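Local coordinates for protein exodeoxyribonuclease III (Archaeoglobus fulgidus, PDB 2VOA) that acts as an AP endonuclease of the ExoIII family, probably cutting the DNA backbone at abasic sites with the help of magnesium or manganese ions, at residues F7-I12 / L31-T36; V66-L71 / R90-K95; T104-G109 / G145-A150. The protein carries 1 engineered substitution. All coordinates share one frame; numbering follows the deposited sequence.

Contact 1 (F7-I12 / L31-T36); sequences FNVNSI and LCMQET. With nucleotides of chain C.
Asn8 and Glu35 meet where two parallel strands of a beta-alpha-beta unit, 2-8 and 30-34, run out at the predicted metal site of this DNase I-like fold. Their side chains slant across one another, with amide and carboxylate planes 81° apart. The bond between them is still straight: Asn8 ND2 donates to Glu35 OE1 at 2.9 Å, in the plane of the amide and onto the anti lone pair of the carboxylate. The same ND2 also donates to Asp146, so both of its hydrogens can be used. Asn8 OD1 takes the N-H of Asn10 at 3.1 Å, an Asx turn that fixes the amide from its other end.

On the face of Phe7 and Met33 the contact is apolar. Val9 CG1 lies over the rim of one face of the Phe7 ring and reaches Met33 CG at 3.9 Å. Past the strand ends, Ile12 and Thr36 lie side by side, CG2 of Ile12 being 3.8 Å from Thr36 CB. Helix 16-26 covers Phe7, Val9 and Ile12 through Val19.

The backbone pairing also goes on here, with Ser11 N bonded to Glu35 O at 2.7 Å. The loop after strand 2-8 brings two side chains to the DNA of chain C. Asn10 ND2 donates to O4' of DG3, while Lys37 NZ holds Asn10 OD1. Ser11 OG donates to OP1 of DG4 at 2.7 Å.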
loop_
_atom_site.group_PDB
_atom_site.type_symbol
_atom_site.label_atom_id
_atom_site.label_comp_id
_atom_site.label_asym_id
_atom_site.label_seq_id
_atom_site.Cartn_x
_atom_site.Cartn_y
_atom_site.Cartn_z
ATOM N N PHE A 7 3.166 -5.482 21.136
ATOM C CA PHE A 7 3.526 -5.085 19.748
ATOM C C PHE A 7 2.761 -3.842 19.326
ATOM O O PHE A 7 1.537 -3.905 19.206
ATOM C CB PHE A 7 3.206 -6.272 18.811
ATOM C CG PHE A 7 3.702 -6.141 17.376
ATOM C CD1 PHE A 7 4.699 -5.241 16.999
ATOM C CD2 PHE A 7 3.162 -6.979 16.399
ATOM C CE1 PHE A 7 5.139 -5.173 15.659
ATOM C CE2 PHE A 7 3.586 -6.921 15.067
ATOM C CZ PHE A 7 4.579 -6.016 14.691
ATOM N N ASN A 8 3.491 -2.743 19.087
ATOM C CA ASN A 8 2.918 -1.557 18.453
ATOM C C ASN A 8 2.869 -1.841 16.953
ATOM O O ASN A 8 3.901 -2.020 16.313
ATOM C CB ASN A 8 3.759 -0.319 18.796
ATOM C CG ASN A 8 3.226 0.923 18.141
ATOM O OD1 ASN A 8 2.792 0.890 16.977
ATOM N ND2 ASN A 8 3.255 2.035 18.882
ATOM N N VAL A 9 1.653 -1.944 16.419
ATOM C CA VAL A 9 1.451 -2.445 15.049
ATOM C C VAL A 9 1.415 -1.360 13.960
ATOM O O VAL A 9 1.418 -1.672 12.760
ATOM C CB VAL A 9 0.157 -3.331 14.960
ATOM C CG1 VAL A 9 0.259 -4.530 15.886
ATOM C CG2 VAL A 9 -1.096 -2.498 15.268
ATOM N N ASN A 10 1.383 -0.096 14.371
ATOM C CA ASN A 10 1.227 1.040 13.437
ATOM C C ASN A 10 0.110 0.821 12.397
ATOM O O ASN A 10 0.359 0.765 11.195
ATOM C CB ASN A 10 2.568 1.476 12.790
ATOM C CG ASN A 10 2.401 2.645 11.838
ATOM O OD1 ASN A 10 1.576 3.526 12.076
ATOM N ND2 ASN A 10 3.146 2.638 10.733
ATOM N N SER A 11 -1.119 0.695 12.907
ATOM C CA SER A 11 -2.368 0.447 12.145
ATOM C C SER A 11 -2.589 -1.046 11.885
ATOM O O SER A 11 -1.946 -1.667 10.996
ATOM C CB SER A 11 -2.487 1.242 10.834
ATOM O OG SER A 11 -3.783 1.045 10.252
ATOM N N ILE A 12 -3.511 -1.618 12.653
ATOM C CA ILE A 12 -3.748 -3.062 12.548
ATOM C C ILE A 12 -4.218 -3.443 11.132
ATOM O O ILE A 12 -3.797 -4.479 10.593
ATOM C CB ILE A 12 -4.677 -3.611 13.670
ATOM C CG1 ILE A 12 -4.762 -5.149 13.646
ATOM C CG2 ILE A 12 -6.060 -2.963 13.623
ATOM C CD1 ILE A 12 -3.424 -5.885 13.682
ATOM N N LEU A 31 -1.298 -11.525 23.306
ATOM C CA LEU A 31 -0.571 -10.471 22.549
ATOM C C LEU A 31 -1.282 -9.151 22.758
ATOM O O LEU A 31 -2.441 -8.994 22.316
ATOM C CB LEU A 31 -0.523 -10.782 21.043
ATOM C CG LEU A 31 0.037 -9.632 20.187
ATOM C CD1 LEU A 31 1.515 -9.403 20.451
ATOM C CD2 LEU A 31 -0.222 -9.868 18.687
ATOM N N CYS A 32 -0.595 -8.220 23.430
ATOM C CA CYS A 32 -1.078 -6.831 23.564
ATOM C C CYS A 32 -0.647 -6.013 22.353
ATOM O O CYS A 32 0.516 -6.076 21.959
ATOM C CB CYS A 32 -0.535 -6.177 24.832
ATOM S SG CYS A 32 -1.127 -7.015 26.291
ATOM N N MET A 33 -1.551 -5.226 21.790
ATOM C CA MET A 33 -1.195 -4.408 20.639
ATOM C C MET A 33 -1.502 -2.944 20.910
ATOM O O MET A 33 -2.465 -2.640 21.612
ATOM C CB MET A 33 -2.002 -4.862 19.409
ATOM C CG MET A 33 -1.619 -6.229 18.907
ATOM S SD MET A 33 -2.862 -6.914 17.788
ATOM C CE MET A 33 -3.947 -7.745 18.969
ATOM N N GLN A 34 -0.680 -2.048 20.361
ATOM C CA GLN A 34 -0.925 -0.604 20.446
ATOM C C GLN A 34 -0.894 0.040 19.078
ATOM O O GLN A 34 -0.331 -0.522 18.123
ATOM C CB GLN A 34 0.110 0.070 21.342
ATOM C CG GLN A 34 0.261 -0.603 22.713
ATOM C CD GLN A 34 1.145 -1.799 22.639
ATOM O OE1 GLN A 34 2.100 -1.832 21.840
ATOM N NE2 GLN A 34 0.837 -2.800 23.441
ATOM N N GLU A 35 -1.426 1.261 19.014
ATOM C CA GLU A 35 -1.592 1.990 17.748
ATOM C C GLU A 35 -2.273 1.156 16.664
ATOM O O GLU A 35 -1.813 1.056 15.529
ATOM C CB GLU A 35 -0.260 2.624 17.284
ATOM C CG GLU A 35 0.046 3.849 18.110
ATOM C CD GLU A 35 1.065 4.778 17.479
ATOM O OE1 GLU A 35 2.278 4.509 17.614
ATOM O OE2 GLU A 35 0.651 5.820 16.900
ATOM N N THR A 36 -3.379 0.523 17.055
ATOM C CA THR A 36 -4.263 -0.179 16.113
ATOM C C THR A 36 -4.901 0.775 15.102
ATOM O O THR A 36 -5.232 0.364 13.970
ATOM C CB THR A 36 -5.373 -0.981 16.842
ATOM O OG1 THR A 36 -6.139 -0.091 17.653
ATOM C CG2 THR A 36 -4.758 -2.051 17.754
ATOM P P DG C 3 2.980 1.671 5.920
ATOM O OP1 DG C 3 3.855 0.524 6.256
ATOM O OP2 DG C 3 2.466 1.853 4.528
ATOM O "O5'" DG C 3 1.706 1.678 6.872
ATOM C "C5'" DG C 3 0.602 2.544 6.706
ATOM C "C4'" DG C 3 0.298 3.127 8.066
ATOM O "O4'" DG C 3 1.359 4.034 8.464
ATOM C "C3'" DG C 3 -0.979 3.941 8.130
ATOM O "O3'" DG C 3 -2.069 3.095 8.375
ATOM C "C2'" DG C 3 -0.680 4.841 9.328
ATOM C "C1'" DG C 3 0.753 5.208 8.999
ATOM N N9 DG C 3 0.942 6.343 8.078
ATOM C C8 DG C 3 1.441 6.302 6.794
ATOM N N7 DG C 3 1.509 7.464 6.207
ATOM C C5 DG C 3 1.021 8.355 7.156
ATOM C C6 DG C 3 0.859 9.769 7.086
ATOM O O6 DG C 3 1.136 10.519 6.138
ATOM N N1 DG C 3 0.323 10.293 8.267
ATOM C C2 DG C 3 0.004 9.535 9.376
ATOM N N2 DG C 3 -0.503 10.195 10.425
ATOM N N3 DG C 3 0.149 8.201 9.450
ATOM C C4 DG C 3 0.672 7.679 8.314
ATOM P P DG C 4 -3.376 3.104 7.443
ATOM O OP1 DG C 4 -4.110 1.854 7.731
ATOM O OP2 DG C 4 -2.976 3.429 6.047
ATOM O "O5'" DG C 4 -4.240 4.327 7.997
ATOM C "C5'" DG C 4 -4.626 4.364 9.380
ATOM C "C4'" DG C 4 -4.827 5.792 9.858
ATOM O "O4'" DG C 4 -3.586 6.513 9.752
ATOM C "C3'" DG C 4 -5.820 6.627 9.052
ATOM O "O3'" DG C 4 -7.124 6.363 9.512
ATOM C "C2'" DG C 4 -5.369 8.044 9.430
ATOM C "C1'" DG C 4 -3.848 7.871 9.410
ATOM N N9 DG C 4 -3.229 8.209 8.116
ATOM C C8 DG C 4 -2.674 7.353 7.184
ATOM N N7 DG C 4 -2.185 7.962 6.134
ATOM C C5 DG C 4 -2.438 9.328 6.362
ATOM C C6 DG C 4 -2.154 10.494 5.581
ATOM O O6 DG C 4 -1.600 10.560 4.466
ATOM N N1 DG C 4 -2.594 11.681 6.183
ATOM C C2 DG C 4 -3.218 11.735 7.421
ATOM N N2 DG C 4 -3.577 12.954 7.876
ATOM N N3 DG C 4 -3.487 10.653 8.156
ATOM C C4 DG C 4 -3.066 9.486 7.583
HETATM O O HOH W 1 -6.008 0.148 11.308
#

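Contact 2 (V66-L71 / R90-K95); sequences VAIASL and RLIRAK
CG1 of Val66 is anti to the carbonyl carbon (chi1 -73°), and CG1 of Ile92 is anti to the backbone N (chi1 -172°). This leaves the CG2 of each between the backbone N and the carbonyl carbon. Both methyls are thereby turned into the gap between the strands, and Val66 CG2 meets Ile92 CG2 at 3.5 Å. Ile68 comes in beside them. Ile68 CG1 touches Ile92 CG2 at 3.8 Å. Ile92 CG2 therefore sits against two neighbours from strand 63-70. The side chains of each pair run past one another, pointing opposite ways, rather than meeting end on.

The other Val66 methyl rests on the backbone of Arg90: Val66 CG1 is 3.9 Å from Arg90 C. Further along, Ile68 CD1 and Ala94 CB make a looser contact at 4.5 Å. No hydrogen bond joins the two segments, so apolar side chains carry the contact. An alanine in place of Val66 would probably open a gap beside Ile92 CG2 and take away the packing on the Arg90 backbone.

Around this pair, Val66 also touches Asn103 and Tyr105 of strand 99-105, and Ile92 packs on Phe79. Arg90 sets off away from segment 66-71, and its NH1 donates to Tyr105 O.

Segments 66-70 and 91-95 run 27° from parallel, with axes 6.6 Å apart at closest approach. They belong to different sheets. Such packing of two mixed sheets face to face is characteristic of the alpha/beta sandwich of the DNase I-like fold, and this contact forms part of its interior.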
loop_
_atom_site.group_PDB
_atom_site.type_symbol
_atom_site.label_atom_id
_atom_site.label_comp_id
_atom_site.label_asym_id
_atom_site.label_seq_id
_atom_site.Cartn_x
_atom_site.Cartn_y
_atom_site.Cartn_z
ATOM N N VAL A 66 -5.907 0.366 21.149
ATOM C CA VAL A 66 -5.225 -0.751 21.825
ATOM C C VAL A 66 -6.101 -2.014 21.694
ATOM O O VAL A 66 -7.314 -1.921 21.543
ATOM C CB VAL A 66 -4.982 -0.440 23.332
ATOM C CG1 VAL A 66 -3.858 0.598 23.520
ATOM C CG2 VAL A 66 -6.274 0.013 24.048
ATOM N N ALA A 67 -5.486 -3.183 21.735
ATOM C CA ALA A 67 -6.235 -4.446 21.616
ATOM C C ALA A 67 -5.431 -5.511 22.346
ATOM O O ALA A 67 -4.216 -5.327 22.577
ATOM C CB ALA A 67 -6.418 -4.807 20.141
ATOM N N ILE A 68 -6.106 -6.597 22.754
ATOM C CA ILE A 68 -5.391 -7.770 23.277
ATOM C C ILE A 68 -5.979 -9.001 22.580
ATOM O O ILE A 68 -7.205 -9.196 22.582
ATOM C CB ILE A 68 -5.551 -7.945 24.806
ATOM C CG1 ILE A 68 -5.234 -6.649 25.557
ATOM C CG2 ILE A 68 -4.698 -9.171 25.312
ATOM C CD1 ILE A 68 -5.770 -6.676 27.016
ATOM N N ALA A 69 -5.099 -9.776 21.945
ATOM C CA ALA A 69 -5.459 -11.093 21.377
ATOM C C ALA A 69 -5.022 -12.207 22.341
ATOM O O ALA A 69 -3.964 -12.105 22.998
ATOM C CB ALA A 69 -4.816 -11.266 20.005
ATOM N N SER A 70 -5.836 -13.250 22.455
ATOM C CA SER A 70 -5.522 -14.329 23.383
ATOM C C SER A 70 -6.153 -15.655 23.015
ATOM O O SER A 70 -7.178 -15.707 22.308
ATOM C CB SER A 70 -5.904 -13.930 24.819
ATOM O OG SER A 70 -7.298 -13.656 24.942
ATOM N N LEU A 71 -5.528 -16.735 23.474
ATOM C CA LEU A 71 -6.069 -18.069 23.245
ATOM C C LEU A 71 -7.304 -18.303 24.126
ATOM O O LEU A 71 -8.290 -18.910 23.694
ATOM C CB LEU A 71 -4.988 -19.132 23.506
ATOM C CG LEU A 71 -3.801 -19.078 22.527
ATOM C CD1 LEU A 71 -2.694 -20.031 22.981
ATOM C CD2 LEU A 71 -4.227 -19.377 21.082
ATOM N N ARG A 90 -6.347 4.290 24.787
ATOM C CA ARG A 90 -4.974 4.124 25.247
ATOM C C ARG A 90 -4.799 3.084 26.348
ATOM O O ARG A 90 -3.694 2.885 26.841
ATOM C CB ARG A 90 -4.419 5.464 25.773
ATOM C CG ARG A 90 -4.256 6.567 24.700
ATOM C CD ARG A 90 -3.530 7.752 25.307
ATOM N NE ARG A 90 -3.238 8.796 24.324
ATOM C CZ ARG A 90 -2.154 8.829 23.536
ATOM N NH1 ARG A 90 -1.235 7.874 23.575
ATOM N NH2 ARG A 90 -1.994 9.844 22.701
ATOM N N LEU A 91 -5.882 2.477 26.819
ATOM C CA LEU A 91 -5.711 1.514 27.904
ATOM C C LEU A 91 -6.833 0.509 27.807
ATOM O O LEU A 91 -8.002 0.891 27.797
ATOM C CB LEU A 91 -5.743 2.215 29.274
ATOM C CG LEU A 91 -5.451 1.418 30.557
ATOM C CD1 LEU A 91 -5.109 2.348 31.698
ATOM C CD2 LEU A 91 -6.618 0.475 31.019
ATOM N N ILE A 92 -6.452 -0.761 27.741
ATOM C CA ILE A 92 -7.426 -1.852 27.774
ATOM C C ILE A 92 -6.928 -2.872 28.779
ATOM O O ILE A 92 -5.716 -3.179 28.826
ATOM C CB ILE A 92 -7.678 -2.462 26.348
ATOM C CG1 ILE A 92 -8.851 -3.461 26.360
ATOM C CG2 ILE A 92 -6.389 -3.067 25.739
ATOM C CD1 ILE A 92 -9.198 -4.015 24.984
ATOM N N ARG A 93 -7.851 -3.367 29.602
ATOM C CA ARG A 93 -7.507 -4.282 30.678
ATOM C C ARG A 93 -8.461 -5.465 30.706
ATOM O O ARG A 93 -9.633 -5.298 30.463
ATOM C CB ARG A 93 -7.583 -3.547 31.998
ATOM C CG ARG A 93 -7.299 -4.412 33.223
ATOM C CD ARG A 93 -7.070 -3.519 34.387
ATOM N NE ARG A 93 -6.417 -4.183 35.511
ATOM C CZ ARG A 93 -6.185 -3.568 36.664
ATOM N NH1 ARG A 93 -6.535 -2.290 36.801
ATOM N NH2 ARG A 93 -5.597 -4.205 37.664
ATOM N N ALA A 94 -7.940 -6.646 31.004
ATOM C CA ALA A 94 -8.754 -7.856 31.038
ATOM C C ALA A 94 -8.094 -8.892 31.914
ATOM O O ALA A 94 -6.879 -8.884 32.072
ATOM C CB ALA A 94 -8.958 -8.410 29.624
ATOM N N LYS A 95 -8.898 -9.794 32.478
ATOM C CA LYS A 95 -8.362 -10.994 33.082
ATOM C C LYS A 95 -8.355 -12.071 31.984
ATOM O O LYS A 95 -9.415 -12.418 31.423
ATOM C CB LYS A 95 -9.255 -11.435 34.248
ATOM C CG LYS A 95 -8.657 -12.547 35.124
ATOM C CD LYS A 95 -9.709 -13.020 36.107
ATOM C CE LYS A 95 -9.180 -14.050 37.091
ATOM N NZ LYS A 95 -7.950 -13.559 37.765
#

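Contact 3 (T104-G109 / G145-A150); sequences TYVPQG and GDMNVA. With nucleotides of chain D.
The predicted active site of this AP endonuclease gathers Tyr105, Asp146 and Asn148 where segments 104-109 and 145-150 run side by side. Tyr105 and Asp146 point the same way from neighbouring parallel strand positions. The carboxylate OD2 of Asp146 lies at the ring edge, 3.8 Å from Tyr105 CE1, with the two planes 54° apart.

Asn148 slants across the ring. Its ND2 is 3.6 Å from Tyr105 CE1 and gives its hydrogen bond to Val106 O at 2.8 Å, the acceptor lying 6° out of the amide plane. CG of Asn148 is anti to the carbonyl carbon (chi1 -76°), which swings the amide toward Val106 and Gln108. Gln108 CG packs on Asn148 OD1 at 3.7 Å and also faces O3' of DC10 in DNA chain D.

Along the backbone, Val106 N bonds to Asp146 O at 3.0 Å. Asp146 OD1 accepts from Asn148 N in an Asx turn, its other oxygen being held by Asn8. A side chain at Gly145 would collide with Thr104 O.

The Asn148 amide is thus oriented by its N-H bond to Val106 O, and the Asp146 carboxylate is held at both oxygens, consistent with their predicted roles at the metal and in catalysis.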
loop_
_atom_site.group_PDB
_atom_site.type_symbol
_atom_site.label_atom_id
_atom_site.label_comp_id
_atom_site.label_asym_id
_atom_site.label_seq_id
_atom_site.Cartn_x
_atom_site.Cartn_y
_atom_site.Cartn_z
ATOM N N THR A 104 -1.219 -0.541 27.854
ATOM C CA THR A 104 -1.234 0.921 27.727
ATOM C C THR A 104 -0.468 1.413 26.498
ATOM O O THR A 104 0.619 0.877 26.148
ATOM C CB THR A 104 -0.599 1.639 28.969
ATOM O OG1 THR A 104 0.748 1.195 29.116
ATOM C CG2 THR A 104 -1.356 1.331 30.253
ATOM N N TYR A 105 -1.007 2.466 25.885
ATOM C CA TYR A 105 -0.301 3.225 24.886
ATOM C C TYR A 105 -0.164 4.636 25.460
ATOM O O TYR A 105 -1.096 5.451 25.387
ATOM C CB TYR A 105 -1.044 3.212 23.528
ATOM C CG TYR A 105 -0.406 4.116 22.518
ATOM C CD1 TYR A 105 0.976 4.043 22.270
ATOM C CD2 TYR A 105 -1.163 5.078 21.825
ATOM C CE1 TYR A 105 1.592 4.895 21.365
ATOM C CE2 TYR A 105 -0.567 5.938 20.908
ATOM C CZ TYR A 105 0.814 5.854 20.694
ATOM O OH TYR A 105 1.417 6.705 19.800
ATOM N N VAL A 106 0.970 4.881 26.115
ATOM C CA VAL A 106 1.203 6.134 26.841
ATOM C C VAL A 106 1.351 7.300 25.869
ATOM O O VAL A 106 1.965 7.153 24.831
ATOM C CB VAL A 106 2.456 5.957 27.728
ATOM C CG1 VAL A 106 2.879 7.278 28.382
ATOM C CG2 VAL A 106 2.201 4.841 28.784
ATOM N N PRO A 107 0.782 8.497 26.198
ATOM C CA PRO A 107 1.024 9.644 25.278
ATOM C C PRO A 107 2.518 9.871 24.984
ATOM O O PRO A 107 3.357 9.883 25.891
ATOM C CB PRO A 107 0.426 10.846 26.039
ATOM C CG PRO A 107 -0.705 10.192 26.863
ATOM C CD PRO A 107 -0.070 8.867 27.335
ATOM N N GLN A 108 2.842 10.033 23.708
ATOM C CA GLN A 108 4.244 10.206 23.317
ATOM C C GLN A 108 4.843 11.544 23.811
ATOM O O GLN A 108 5.974 11.571 24.276
ATOM C CB GLN A 108 4.393 10.053 21.805
ATOM C CG GLN A 108 5.846 9.975 21.359
ATOM C CD GLN A 108 6.396 11.293 20.816
ATOM O OE1 GLN A 108 5.670 12.276 20.600
ATOM N NE2 GLN A 108 7.692 11.303 20.567
ATOM N N GLY A 109 4.074 12.629 23.732
ATOM C CA GLY A 109 4.488 13.914 24.322
ATOM C C GLY A 109 4.919 15.015 23.362
ATOM O O GLY A 109 4.947 16.185 23.754
ATOM N N GLY A 145 2.995 -2.615 27.187
ATOM C CA GLY A 145 2.612 -1.620 26.216
ATOM C C GLY A 145 3.744 -0.844 25.621
ATOM O O GLY A 145 4.921 -1.179 25.802
ATOM N N ASP A 146 3.348 0.172 24.866
ATOM C CA ASP A 146 4.287 1.111 24.338
ATOM C C ASP A 146 4.222 2.277 25.296
ATOM O O ASP A 146 3.250 3.038 25.301
ATOM C CB ASP A 146 3.904 1.530 22.925
ATOM C CG ASP A 146 4.904 2.493 22.306
ATOM O OD1 ASP A 146 5.825 3.006 23.003
ATOM O OD2 ASP A 146 4.740 2.767 21.090
ATOM N N MET A 147 5.257 2.364 26.122
ATOM C CA MET A 147 5.333 3.332 27.228
ATOM C C MET A 147 5.809 4.699 26.773
ATOM O O MET A 147 5.674 5.686 27.501
ATOM C CB MET A 147 6.294 2.776 28.302
ATOM C CG MET A 147 5.949 1.344 28.816
ATOM S SD MET A 147 4.196 1.126 29.227
ATOM C CE MET A 147 4.292 -0.568 29.806
ATOM N N ASN A 148 6.412 4.760 25.585
ATOM C CA ASN A 148 7.064 5.992 25.123
ATOM C C ASN A 148 7.993 6.554 26.191
ATOM O O ASN A 148 8.151 7.757 26.357
ATOM C CB ASN A 148 6.035 7.024 24.642
ATOM C CG ASN A 148 5.477 6.662 23.276
ATOM O OD1 ASN A 148 6.234 6.464 22.323
ATOM N ND2 ASN A 148 4.160 6.561 23.180
ATOM N N VAL A 149 8.650 5.641 26.896
ATOM C CA VAL A 149 9.677 6.027 27.861
ATOM C C VAL A 149 10.776 4.991 27.795
ATOM O O VAL A 149 10.514 3.791 27.929
ATOM C CB VAL A 149 9.135 6.086 29.324
ATOM C CG1 VAL A 149 10.273 6.387 30.333
ATOM C CG2 VAL A 149 8.024 7.135 29.462
ATOM N N ALA A 150 11.989 5.484 27.611
ATOM C CA ALA A 150 13.195 4.667 27.674
ATOM C C ALA A 150 13.813 5.000 29.047
ATOM O O ALA A 150 14.409 6.089 29.230
ATOM C CB ALA A 150 14.133 5.057 26.545
ATOM P P DC D 10 0.910 11.979 18.327
ATOM O OP1 DC D 10 0.111 11.193 19.309
ATOM O OP2 DC D 10 1.465 13.317 18.685
ATOM O "O5'" DC D 10 2.125 11.067 17.884
ATOM C "C5'" DC D 10 1.911 9.708 17.557
ATOM C "C4'" DC D 10 3.230 9.168 17.059
ATOM O "O4'" DC D 10 3.554 9.774 15.787
ATOM C "C3'" DC D 10 4.419 9.490 17.953
ATOM O "O3'" DC D 10 5.071 8.290 18.272
ATOM C "C2'" DC D 10 5.335 10.404 17.135
ATOM C "C1'" DC D 10 4.950 9.978 15.721
ATOM N N1 DC D 10 5.220 10.943 14.609
ATOM C C2 DC D 10 5.736 10.416 13.411
ATOM O O2 DC D 10 5.969 9.200 13.318
ATOM N N3 DC D 10 5.973 11.259 12.372
ATOM C C4 DC D 10 5.715 12.559 12.494
ATOM N N4 DC D 10 5.984 13.324 11.429
ATOM C C5 DC D 10 5.189 13.125 13.708
ATOM C C6 DC D 10 4.950 12.284 14.731
#

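Along the chain the contacts come in series, contact 1, then contact 2, then contact 3. Contacts 1 and 2 have centres about 11 Å apart and share one sheet, in which strands 30-34 and 63-70 are neighbours. Contact 2 then crosses to the second sheet, where strand 91-96 pairs with 99-105, the strand that leads into contact 3. The centres of contacts 2 and 3 are about 16 Å apart, those of contacts 1 and 3 about 12 Å. Contacts 1 and 3 meet at the strand ends, so each sheet supplies part of the predicted metal and catalytic site beside the DNA.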